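Local structure of Rod shape-determining protein (MreC) (Helicobacter pylori, 5LP5) at residues F148-H152 and K153-Y157; A187-N190 and I191-V195. The protein probably acts as a scaffold of the cell-wall elongation machinery, binding penicillin-binding protein 2 and so helping to set the rod shape of the cell. One frame throughout, in Å; residues are numbered along the deposited sequence.

Contact 1: F148-H152 and K153-Y157; sequences FLNAH and KRCAY
Phe148 and Arg154 meet face to face at a slant: the arginine side chain runs over one face of the phenyl ring, offset toward the rim, and Phe148 CE2 in turn lies over the centre of the guanidinium. The two planes are 33° apart. Arg154 CD makes a CH-pi contact, 4.1 Å from the centroid of the Phe148 ring and almost on its normal, and a bend at chi3 (53°) carries the guanidinium out past the rim. Alongside, the His152 ring follows the same direction as Arg154, with CD2 of His152 3.7 Å from CB of Arg154; the backbone of Lys153 covers one face of this imidazole. The Tyr157 ring takes Asn150 at its edge. Tyr157 OH donates to Asn150 OD1 (2.8 Å), in the carbonyl plane and on a lone pair, while ND2 of the same amide bonds the carbonyls of Ala134 and Phe231, which fixes the amide's rotation.

Two consecutive beta turns shape the backbone, type II from Leu149 to His152 and type I from His152 to Cys155. The first is closed by His152 N to Leu149 O (2.9 Å), the second by Cys155 N to His152 O (3.1 Å). Inside the bend, CB of Cys155 lies 3.1 Å from Leu149 O, and its thiol reaches back toward Asn150.

The double turn leads out of strand 144-149 and on to strand 158-161, so it is part of the link between two beta-barrels. Phe148 and Arg154 both pack on Val139 of strand 134-141, and Arg154 forms a salt bridge with Glu141 while also bonding Gln139 of the penicillin-binding protein 2 chain. Farther along, Tyr157 reaches Ile170 of strand 166-172.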
ATOM      1  N   PHE C 148     -15.863  17.599 -24.505  1.00 25.32           N
ATOM      2  CA  PHE C 148     -14.495  17.104 -24.503  1.00 26.15           C
ATOM      3  C   PHE C 148     -14.527  15.595 -24.533  1.00 25.20           C
ATOM      4  O   PHE C 148     -14.871  14.949 -23.550  1.00 24.64           O
ATOM      5  CB  PHE C 148     -13.732  17.613 -23.287  1.00 27.43           C
ATOM      6  CG  PHE C 148     -13.805  19.099 -23.132  1.00 28.76           C
ATOM      7  CD1 PHE C 148     -13.098  19.933 -23.979  1.00 30.00           C
ATOM      8  CD2 PHE C 148     -14.616  19.660 -22.178  1.00 29.96           C
ATOM      9  CE1 PHE C 148     -13.195  21.310 -23.870  1.00 31.00           C
ATOM     10  CE2 PHE C 148     -14.719  21.034 -22.058  1.00 31.80           C
ATOM     11  CZ  PHE C 148     -14.000  21.864 -22.904  1.00 31.42           C
ATOM     12  N   LEU C 149     -14.184  15.047 -25.696  1.00 25.05           N
ATOM     13  CA  LEU C 149     -14.396  13.637 -25.987  1.00 24.67           C
ATOM     14  C   LEU C 149     -13.300  12.756 -25.401  1.00 24.14           C
ATOM     15  O   LEU C 149     -12.308  13.241 -24.878  1.00 22.57           O
ATOM     16  CB  LEU C 149     -14.485  13.432 -27.497  1.00 25.17           C
ATOM     17  CG  LEU C 149     -15.543  14.294 -28.203  1.00 25.53           C
ATOM     18  CD1 LEU C 149     -15.529  14.054 -29.700  1.00 25.73           C
ATOM     19  CD2 LEU C 149     -16.943  14.049 -27.654  1.00 25.36           C
ATOM     20  N   ASN C 150     -13.496  11.445 -25.505  1.00 24.84           N
ATOM     21  CA  ASN C 150     -12.537  10.463 -24.985  1.00 25.81           C
ATOM     22  C   ASN C 150     -11.141  10.794 -25.548  1.00 25.56           C
ATOM     23  O   ASN C 150     -10.953  11.021 -26.744  1.00 24.65           O
ATOM     24  CB  ASN C 150     -12.878   9.016 -25.382  1.00 26.39           C
ATOM     25  CG  ASN C 150     -13.933   8.374 -24.507  1.00 27.01           C
ATOM     26  OD1 ASN C 150     -14.068   8.689 -23.317  1.00 29.24           O
ATOM     27  ND2 ASN C 150     -14.682   7.425 -25.094  1.00 27.07           N
ATOM     28  N   ALA C 151     -10.173  10.867 -24.652  1.00 25.70           N
ATOM     29  CA  ALA C 151      -8.779  11.131 -25.024  1.00 26.94           C
ATOM     30  C   ALA C 151      -8.423  12.590 -25.115  1.00 27.77           C
ATOM     31  O   ALA C 151      -7.241  12.894 -25.280  1.00 27.37           O
ATOM     32  CB  ALA C 151      -8.371  10.402 -26.305  1.00 27.33           C
ATOM     33  N   HIS C 152      -9.383  13.497 -24.928  1.00 29.52           N
ATOM     34  CA  HIS C 152      -9.040  14.917 -24.695  1.00 33.90           C
ATOM     35  C   HIS C 152      -8.370  15.098 -23.325  1.00 36.10           C
ATOM     36  O   HIS C 152      -8.694  14.404 -22.375  1.00 37.18           O
ATOM     37  CB  HIS C 152     -10.287  15.823 -24.831  1.00 34.21           C
ATOM     38  CG  HIS C 152      -9.990  17.297 -24.816  1.00 36.28           C
ATOM     39  ND1 HIS C 152      -8.988  17.865 -25.570  1.00 38.52           N
ATOM     40  CD2 HIS C 152     -10.555  18.318 -24.126  1.00 37.06           C
ATOM     41  CE1 HIS C 152      -8.969  19.172 -25.369  1.00 38.85           C
ATOM     42  NE2 HIS C 152      -9.898  19.467 -24.481  1.00 38.00           N
ATOM     43  N   LYS C 153      -7.442  16.034 -23.234  1.00 39.65           N
ATOM     44  CA  LYS C 153      -6.782  16.407 -21.977  1.00 44.47           C
ATOM     45  C   LYS C 153      -7.747  16.588 -20.779  1.00 39.96           C
ATOM     46  O   LYS C 153      -7.406  16.301 -19.644  1.00 36.85           O
ATOM     47  CB  LYS C 153      -5.984  17.717 -22.213  1.00 53.18           C
ATOM     48  CG  LYS C 153      -4.998  18.147 -21.142  1.00 63.36           C
ATOM     49  CD  LYS C 153      -4.310  19.455 -21.529  1.00 71.91           C
ATOM     50  CE  LYS C 153      -3.515  20.023 -20.349  1.00 77.86           C
ATOM     51  NZ  LYS C 153      -2.505  21.043 -20.750  1.00 82.34           N
ATOM     52  N   ARG C 154      -8.935  17.107 -21.052  1.00 36.73           N
ATOM     53  CA  ARG C 154      -9.898  17.480 -20.008  1.00 33.17           C
ATOM     54  C   ARG C 154     -10.949  16.409 -19.735  1.00 30.46           C
ATOM     55  O   ARG C 154     -11.760  16.549 -18.814  1.00 28.56           O
ATOM     56  CB  ARG C 154     -10.641  18.742 -20.442  1.00 34.06           C
ATOM     57  CG  ARG C 154      -9.744  19.968 -20.564  1.00 35.54           C
ATOM     58  CD  ARG C 154     -10.531  21.233 -20.783  1.00 35.49           C
ATOM     59  NE  ARG C 154     -11.572  21.417 -19.767  1.00 35.47           N
ATOM     60  CZ  ARG C 154     -12.455  22.409 -19.764  1.00 34.19           C
ATOM     61  NH1 ARG C 154     -12.415  23.324 -20.714  1.00 33.97           N
ATOM     62  NH2 ARG C 154     -13.379  22.480 -18.814  1.00 33.99           N
ATOM     63  N   CYS C 155     -10.957  15.357 -20.552  1.00 27.91           N
ATOM     64  CA  CYS C 155     -11.944  14.305 -20.422  1.00 25.93           C
ATOM     65  C   CYS C 155     -11.483  13.305 -19.404  1.00 24.79           C
ATOM     66  O   CYS C 155     -10.467  12.649 -19.599  1.00 25.55           O
ATOM     67  CB  CYS C 155     -12.188  13.620 -21.760  1.00 25.74           C
ATOM     68  SG  CYS C 155     -13.192  12.138 -21.595  1.00 25.74           S
ATOM     69  N   ALA C 156     -12.228  13.203 -18.312  1.00 23.95           N
ATOM     70  CA  ALA C 156     -11.937  12.254 -17.241  1.00 24.25           C
ATOM     71  C   ALA C 156     -13.212  11.876 -16.504  1.00 23.25           C
ATOM     72  O   ALA C 156     -14.089  12.700 -16.303  1.00 22.01           O
ATOM     73  CB  ALA C 156     -10.934  12.843 -16.258  1.00 25.43           C
ATOM     74  N   TYR C 157     -13.319  10.612 -16.111  1.00 23.19           N
ATOM     75  CA  TYR C 157     -14.469  10.162 -15.359  1.00 22.86           C
ATOM     76  C   TYR C 157     -14.227   8.811 -14.715  1.00 22.64           C
ATOM     77  O   TYR C 157     -13.193   8.209 -14.948  1.00 23.29           O
ATOM     78  CB  TYR C 157     -15.702  10.139 -16.238  1.00 23.26           C
ATOM     79  CG  TYR C 157     -15.576   9.396 -17.550  1.00 24.13           C
ATOM     80  CD1 TYR C 157     -15.928   8.062 -17.651  1.00 24.77           C
ATOM     81  CD2 TYR C 157     -15.179  10.050 -18.709  1.00 24.40           C
ATOM     82  CE1 TYR C 157     -15.856   7.378 -18.862  1.00 24.66           C
ATOM     83  CE2 TYR C 157     -15.115   9.380 -19.926  1.00 24.39           C
ATOM     84  CZ  TYR C 157     -15.443   8.049 -19.996  1.00 24.64           C
ATOM     85  OH  TYR C 157     -15.394   7.418 -21.219  1.00 25.56           O
TER

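Contact 2: A187-N190 and I191-V195; sequences AEIN and IGDQV
Two hydrogen bonds tie Asn190 to Asp193, one through the aspartate side chain and one through the backbone. In the first, Asn190 N donates to OD2 of Asp193 (2.6 Å, 158° at the hydrogen), which is met on its anti side, 28° out of the carboxylate plane. In the second, Asp193 N returns a bond to Asn190 O (3.0 Å), closing a type II turn with Ile191 and Gly192 at its corners. The positive phi of Gly192 is one a glycine takes readily, with no CB to collide with the carbonyl oxygen before it.

Two carbon contacts are made with the same oxygen. CG2 of Ile189, held anti to its own backbone nitrogen, comes within 3.7 Å of Asp193 OD2, and CB of Asn190 lies 3.5 Å from it. The amide of Asn190 and the carboxylate of Asp193 are turned 42° apart.

Asp193 thus grips Asn190 twice, accepting its N-H through the carboxylate and donating its own N-H to its carbonyl. The N-H received would probably favour the ionised carboxylate, though Asn190 O, a second acceptor 3.1 Å from Asp193 OD2, would partly offset this; the pair of bonds fixes this surface turn just where the chain enters strand 194-197.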
ATOM      1  N   ALA C 187      -5.425  -5.858  -7.591  1.00 37.18           N
ATOM      2  CA  ALA C 187      -6.680  -6.162  -8.288  1.00 36.36           C
ATOM      3  C   ALA C 187      -6.485  -7.118  -9.438  1.00 37.46           C
ATOM      4  O   ALA C 187      -5.469  -7.084 -10.130  1.00 36.70           O
ATOM      5  CB  ALA C 187      -7.326  -4.900  -8.819  1.00 34.72           C
ATOM      6  N   GLU C 188      -7.492  -7.968  -9.639  1.00 39.84           N
ATOM      7  CA  GLU C 188      -7.419  -9.030 -10.631  1.00 41.24           C
ATOM      8  C   GLU C 188      -8.163  -8.593 -11.870  1.00 39.47           C
ATOM      9  O   GLU C 188      -9.391  -8.546 -11.882  1.00 38.93           O
ATOM     10  CB  GLU C 188      -7.997 -10.320 -10.076  1.00 43.47           C
ATOM     11  CG  GLU C 188      -7.043 -11.026  -9.138  1.00 45.34           C
ATOM     12  CD  GLU C 188      -7.615 -12.304  -8.586  1.00 49.25           C
ATOM     13  OE1 GLU C 188      -8.844 -12.366  -8.351  1.00 50.17           O
ATOM     14  OE2 GLU C 188      -6.819 -13.251  -8.378  1.00 54.39           O
ATOM     15  N   ILE C 189      -7.396  -8.258 -12.902  1.00 39.45           N
ATOM     16  CA  ILE C 189      -7.951  -7.853 -14.195  1.00 40.08           C
ATOM     17  C   ILE C 189      -7.506  -8.811 -15.285  1.00 39.12           C
ATOM     18  O   ILE C 189      -6.405  -9.322 -15.232  1.00 41.51           O
ATOM     19  CB  ILE C 189      -7.435  -6.465 -14.595  1.00 41.25           C
ATOM     20  CG1 ILE C 189      -7.706  -5.426 -13.526  1.00 41.55           C
ATOM     21  CG2 ILE C 189      -8.047  -6.028 -15.917  1.00 42.20           C
ATOM     22  CD1 ILE C 189      -6.956  -4.146 -13.817  1.00 42.54           C
ATOM     23  N   ASN C 190      -8.366  -9.024 -16.267  1.00 38.16           N
ATOM     24  CA  ASN C 190      -8.055  -9.901 -17.388  1.00 38.53           C
ATOM     25  C   ASN C 190      -8.253  -9.197 -18.720  1.00 36.19           C
ATOM     26  O   ASN C 190      -9.151  -8.338 -18.860  1.00 34.10           O
ATOM     27  CB  ASN C 190      -8.937 -11.140 -17.358  1.00 42.16           C
ATOM     28  CG  ASN C 190      -8.783 -11.959 -16.081  1.00 44.80           C
ATOM     29  OD1 ASN C 190      -7.731 -12.596 -15.852  1.00 46.58           O
ATOM     30  ND2 ASN C 190      -9.880 -12.049 -15.293  1.00 43.76           N
ATOM     31  N   ILE C 191      -7.413  -9.545 -19.691  1.00 34.66           N
ATOM     32  CA  ILE C 191      -7.559  -8.986 -21.025  1.00 32.71           C
ATOM     33  C   ILE C 191      -8.956  -9.341 -21.543  1.00 32.67           C
ATOM     34  O   ILE C 191      -9.356 -10.500 -21.487  1.00 30.41           O
ATOM     35  CB  ILE C 191      -6.506  -9.518 -22.025  1.00 33.08           C
ATOM     36  CG1 ILE C 191      -5.100  -9.406 -21.473  1.00 31.76           C
ATOM     37  CG2 ILE C 191      -6.611  -8.745 -23.326  1.00 32.70           C
ATOM     38  CD1 ILE C 191      -4.809  -8.039 -20.930  1.00 31.35           C
ATOM     39  N   GLY C 192      -9.692  -8.337 -22.013  1.00 33.51           N
ATOM     40  CA  GLY C 192     -11.053  -8.522 -22.501  1.00 34.33           C
ATOM     41  C   GLY C 192     -12.142  -8.136 -21.520  1.00 35.38           C
ATOM     42  O   GLY C 192     -13.285  -7.988 -21.935  1.00 39.37           O
ATOM     43  N   ASP C 193     -11.819  -7.998 -20.228  1.00 35.62           N
ATOM     44  CA  ASP C 193     -12.778  -7.531 -19.240  1.00 34.72           C
ATOM     45  C   ASP C 193     -13.519  -6.273 -19.716  1.00 33.43           C
ATOM     46  O   ASP C 193     -12.873  -5.308 -20.108  1.00 30.65           O
ATOM     47  CB  ASP C 193     -12.062  -7.141 -17.922  1.00 36.22           C
ATOM     48  CG  ASP C 193     -11.980  -8.266 -16.927  1.00 38.06           C
ATOM     49  OD1 ASP C 193     -13.025  -8.950 -16.781  1.00 39.36           O
ATOM     50  OD2 ASP C 193     -10.906  -8.413 -16.265  1.00 38.54           O
ATOM     51  N   GLN C 194     -14.849  -6.308 -19.610  1.00 32.49           N
ATOM     52  CA  GLN C 194     -15.676  -5.144 -19.782  1.00 31.42           C
ATOM     53  C   GLN C 194     -15.336  -4.003 -18.809  1.00 27.98           C
ATOM     54  O   GLN C 194     -15.059  -4.225 -17.621  1.00 28.21           O
ATOM     55  CB  GLN C 194     -17.132  -5.512 -19.595  1.00 35.31           C
ATOM     56  CG  GLN C 194     -17.767  -6.171 -20.818  1.00 40.36           C
ATOM     57  CD  GLN C 194     -19.216  -5.757 -20.973  1.00 43.90           C
ATOM     58  OE1 GLN C 194     -19.915  -5.500 -19.978  1.00 44.53           O
ATOM     59  NE2 GLN C 194     -19.672  -5.660 -22.229  1.00 48.31           N
ATOM     60  N   VAL C 195     -15.378  -2.784 -19.346  1.00 24.46           N
ATOM     61  CA  VAL C 195     -15.191  -1.574 -18.553  1.00 22.30           C
ATOM     62  C   VAL C 195     -16.465  -0.715 -18.651  1.00 21.16           C
ATOM     63  O   VAL C 195     -16.891  -0.346 -19.744  1.00 21.12           O
ATOM     64  CB  VAL C 195     -13.977  -0.792 -19.061  1.00 21.57           C
ATOM     65  CG1 VAL C 195     -13.811   0.509 -18.303  1.00 21.53           C
ATOM     66  CG2 VAL C 195     -12.735  -1.636 -18.911  1.00 22.02           C
TER

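In the fold
Contact 1 comes first along the chain and contact 2 follows, their centres about 22 Å apart and their nearest atoms about 7 Å apart, without touching. Contact 1 is built on two consecutive beta turns, contact 2 on one, and they sit differently in the two six-stranded antiparallel barrels. Contact 1 lies near the centre of the chain, where strand 144-149 of one barrel gives way to strand 158-161 of the other. Contact 2 is a surface turn at the entry to strand 194-197, within the second barrel, and Asp193 packs on Ile161 of that same strand 158-161. Contact 1 thus joins the barrels and touches penicillin-binding protein 2, whereas no other chain of the assembly touches contact 2.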